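Local coordinates for galactose-1-phosphate uridylyltransferase (Pyrobaculum aerophilum str. IM2, PDB 6K9Z), which acts as a galactose 1-phosphate uridylyltransferase, which moves a uridylyl group between hexose 1-phosphates in carbohydrate metabolism, and binds zinc, at the interface of chains A and B. Coordinates in Å, arbitrary orientation; residue numbers count along the deposited sequence, not the author numbering. Chains: chain A/B, Galactose-1-phosphate uridylyltransferase.

The interface of chains A and B. Residues chain A 174-175, 179, 182, 197; chain B 7-8, 67-68.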
ATOM      1  N   ARG A 174      -3.145   4.645  26.028  1.00 26.75           N
ATOM      2  CA  ARG A 174      -4.113   5.790  26.142  1.00 30.01           C
ATOM      3  C   ARG A 174      -5.266   5.548  25.158  1.00 27.82           C
ATOM      4  O   ARG A 174      -6.413   5.721  25.522  1.00 28.42           O
ATOM      5  CB  ARG A 174      -3.363   7.093  25.903  1.00 33.63           C
ATOM      6  CG  ARG A 174      -2.242   7.345  26.908  1.00 38.76           C
ATOM      7  CD  ARG A 174      -2.762   7.809  28.263  1.00 45.38           C
ATOM      8  NE  ARG A 174      -3.858   8.771  28.115  1.00 52.13           N
ATOM      9  CZ  ARG A 174      -3.782  10.005  27.569  1.00 56.48           C
ATOM     10  NH1 ARG A 174      -2.639  10.459  27.075  1.00 57.98           N
ATOM     11  NH2 ARG A 174      -4.868  10.773  27.513  1.00 57.60           N
ATOM     12  N   ILE A 175      -4.954   5.162  23.933  1.00 26.02           N
ATOM     13  CA  ILE A 175      -5.988   4.893  22.894  1.00 24.60           C
ATOM     14  C   ILE A 175      -6.891   3.723  23.329  1.00 24.10           C
ATOM     15  O   ILE A 175      -8.148   3.850  23.331  1.00 24.69           O
ATOM     16  CB  ILE A 175      -5.323   4.695  21.527  1.00 23.35           C
ATOM     17  CG1 ILE A 175      -4.755   6.002  20.987  1.00 24.54           C
ATOM     18  CG2 ILE A 175      -6.335   4.077  20.570  1.00 22.66           C
ATOM     19  CD1 ILE A 175      -3.894   5.866  19.741  1.00 23.85           C
ATOM     20  N   GLU A 179     -11.113   3.948  23.894  1.00 27.63           N
ATOM     21  CA  GLU A 179     -12.067   3.387  22.901  1.00 27.00           C
ATOM     22  C   GLU A 179     -13.346   2.863  23.563  1.00 28.93           C
ATOM     23  O   GLU A 179     -13.247   2.016  24.455  1.00 29.69           O
ATOM     24  CB  GLU A 179     -11.378   2.302  22.074  1.00 24.34           C
ATOM     25  CG  GLU A 179     -10.373   2.867  21.091  1.00 23.58           C
ATOM     26  CD  GLU A 179     -11.003   3.709  19.996  1.00 23.97           C
ATOM     27  OE1 GLU A 179     -10.382   4.696  19.578  1.00 24.78           O
ATOM     28  OE2 GLU A 179     -12.114   3.369  19.571  1.00 24.21           O
ATOM     29  N   ARG A 182     -16.275   3.192  19.140  1.00 25.55           N
ATOM     30  CA  ARG A 182     -15.878   2.320  18.003  1.00 22.76           C
ATOM     31  C   ARG A 182     -15.510   0.915  18.495  1.00 21.33           C
ATOM     32  O   ARG A 182     -14.959   0.151  17.689  1.00 18.90           O
ATOM     33  CB  ARG A 182     -14.740   2.966  17.208  1.00 21.89           C
ATOM     34  CG  ARG A 182     -15.193   4.091  16.289  1.00 23.21           C
ATOM     35  CD  ARG A 182     -14.027   4.800  15.630  1.00 22.88           C
ATOM     36  NE  ARG A 182     -13.044   5.176  16.628  1.00 23.19           N
ATOM     37  CZ  ARG A 182     -12.995   6.354  17.230  1.00 24.95           C
ATOM     38  NH1 ARG A 182     -13.865   7.296  16.916  1.00 26.91           N
ATOM     39  NH2 ARG A 182     -12.065   6.587  18.135  1.00 24.97           N
ATOM     40  N   TYR A 197      -8.442   6.552  13.019  1.00 16.62           N
ATOM     41  CA  TYR A 197      -7.549   6.727  11.837  1.00 16.83           C
ATOM     42  C   TYR A 197      -7.600   5.470  10.957  1.00 16.26           C
ATOM     43  O   TYR A 197      -6.632   5.257  10.190  1.00 16.37           O
ATOM     44  CB  TYR A 197      -6.113   7.012  12.318  1.00 16.80           C
ATOM     45  CG  TYR A 197      -5.642   6.118  13.460  1.00 16.55           C
ATOM     46  CD1 TYR A 197      -5.939   6.416  14.782  1.00 16.99           C
ATOM     47  CD2 TYR A 197      -4.917   4.947  13.213  1.00 16.36           C
ATOM     48  CE1 TYR A 197      -5.521   5.622  15.827  1.00 17.04           C
ATOM     49  CE2 TYR A 197      -4.555   4.098  14.244  1.00 16.27           C
ATOM     50  CZ  TYR A 197      -4.824   4.457  15.562  1.00 16.66           C
ATOM     51  OH  TYR A 197      -4.489   3.600  16.575  1.00 17.20           O
TER
ATOM     52  N   PRO B   7      -1.784   8.800  14.011  1.00 19.21           N
ATOM     53  CA  PRO B   7      -0.805   9.366  14.930  1.00 19.91           C
ATOM     54  C   PRO B   7       0.505   8.560  14.940  1.00 20.87           C
ATOM     55  O   PRO B   7       1.489   9.026  15.489  1.00 22.01           O
ATOM     56  CB  PRO B   7      -1.572   9.381  16.235  1.00 20.01           C
ATOM     57  CG  PRO B   7      -2.481   8.193  16.160  1.00 19.66           C
ATOM     58  CD  PRO B   7      -2.896   8.132  14.712  1.00 18.79           C
ATOM     59  N   PHE B   8       0.488   7.360  14.380  1.00 20.26           N
ATOM     60  CA  PHE B   8       1.674   6.452  14.389  1.00 21.06           C
ATOM     61  C   PHE B   8       2.437   6.565  13.069  1.00 22.13           C
ATOM     62  O   PHE B   8       3.622   6.264  13.054  1.00 23.94           O
ATOM     63  CB  PHE B   8       1.245   5.018  14.710  1.00 21.04           C
ATOM     64  CG  PHE B   8       0.601   4.871  16.059  1.00 20.65           C
ATOM     65  CD1 PHE B   8       1.330   5.062  17.231  1.00 20.57           C
ATOM     66  CD2 PHE B   8      -0.753   4.619  16.172  1.00 20.01           C
ATOM     67  CE1 PHE B   8       0.728   4.979  18.482  1.00 21.45           C
ATOM     68  CE2 PHE B   8      -1.339   4.470  17.422  1.00 20.03           C
ATOM     69  CZ  PHE B   8      -0.617   4.703  18.578  1.00 20.52           C
ATOM     70  N   LEU B  67      -7.606  12.917  21.200  1.00 45.17           N
ATOM     71  CA  LEU B  67      -6.216  12.424  20.971  1.00 43.96           C
ATOM     72  C   LEU B  67      -5.766  12.596  19.513  1.00 41.48           C
ATOM     73  O   LEU B  67      -4.579  12.315  19.248  1.00 44.03           O
ATOM     74  CB  LEU B  67      -6.167  10.931  21.312  1.00 45.63           C
ATOM     75  CG  LEU B  67      -6.005  10.568  22.785  1.00 47.34           C
ATOM     76  CD1 LEU B  67      -6.231   9.079  22.982  1.00 47.55           C
ATOM     77  CD2 LEU B  67      -4.632  10.970  23.293  1.00 50.43           C
ATOM     78  N   TYR B  68      -6.646  13.049  18.613  1.00 34.69           N
ATOM     79  CA  TYR B  68      -6.300  13.017  17.167  1.00 30.85           C
ATOM     80  C   TYR B  68      -6.336  14.374  16.454  1.00 29.71           C
ATOM     81  O   TYR B  68      -7.115  15.267  16.820  1.00 31.59           O
ATOM     82  CB  TYR B  68      -7.231  12.024  16.471  1.00 28.13           C
ATOM     83  CG  TYR B  68      -7.280  10.682  17.155  1.00 27.98           C
ATOM     84  CD1 TYR B  68      -6.221   9.799  17.055  1.00 27.36           C
ATOM     85  CD2 TYR B  68      -8.358  10.316  17.940  1.00 28.19           C
ATOM     86  CE1 TYR B  68      -6.243   8.572  17.693  1.00 28.05           C
ATOM     87  CE2 TYR B  68      -8.399   9.090  18.582  1.00 28.69           C
ATOM     88  CZ  TYR B  68      -7.336   8.214  18.457  1.00 28.60           C
ATOM     89  OH  TYR B  68      -7.359   7.005  19.083  1.00 29.90           O
TER
HETATM   90  O   HOH W   1      -8.692   4.967  17.580  1.00 16.90           O
HETATM   91  O   HOH W   2      -9.067   6.473  21.014  1.00 22.88           O
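B:Tyr68 reaches across from a loop of chain B and sets its phenol oxygen against the side chain of A:Ile175, in this patch of the two-fold interface of a type 1 galactose-1-phosphate uridylyltransferase. The pairing occurs in the deposited dimer and recurs with the chains exchanged; its centre lies about 29 Å from A:Phe140, an engineered residue at the position of the catalytic histidine, so any role is more likely in assembly than in chemistry. A:Ile175 sits on helix 171-178, and both its branches touch the phenol: CG1 and CG2 each lie 3.4 Å from B:Tyr68 OH. With CG1 anti to its carbonyl carbon (chi1 -70°), the isoleucine carries CD1 onward to the rim of B:Phe8, 3.7 Å from CZ. B:Leu67 comes in beside the same helix, its CD1 4.0 Å from A:Ile175 CG1, while its CB covers one face of the B:Tyr68 ring within chain B.

The phenol is also tied to chain A through solvent. Two waters bridge B:Tyr68 OH and A:Glu179 OE1; water 2 lies in the plane of the tyrosine ring, 2.6 Å from OH. A:Arg182 NH2 donates a hydrogen bond, also a salt bridge, to A:Glu179 OE1 on its syn side (2.9 Å), which would favour a charged glutamate and probably steadies the oxygen that both waters contact.

The A:Tyr197 ring fits between B:Pro7, B:Phe8 and B:Tyr68, crossing the B:Tyr68 side chain obliquely. Its CG lies between backbone N and carbonyl carbon (chi1 44°), an orientation that presents one ring face to B:Pro7, whose CD stands 3.7 Å from the ring centroid in a CH-pi contact. A:Tyr197 CE1 meets B:Tyr68 CE1 at 3.6 Å, and OH comes to the edge of B:Phe8, in its ring plane. An alanine here would take away the ring under B:Pro7, and the B:Phe8 and B:Tyr68 rings would probably be left freer to shift.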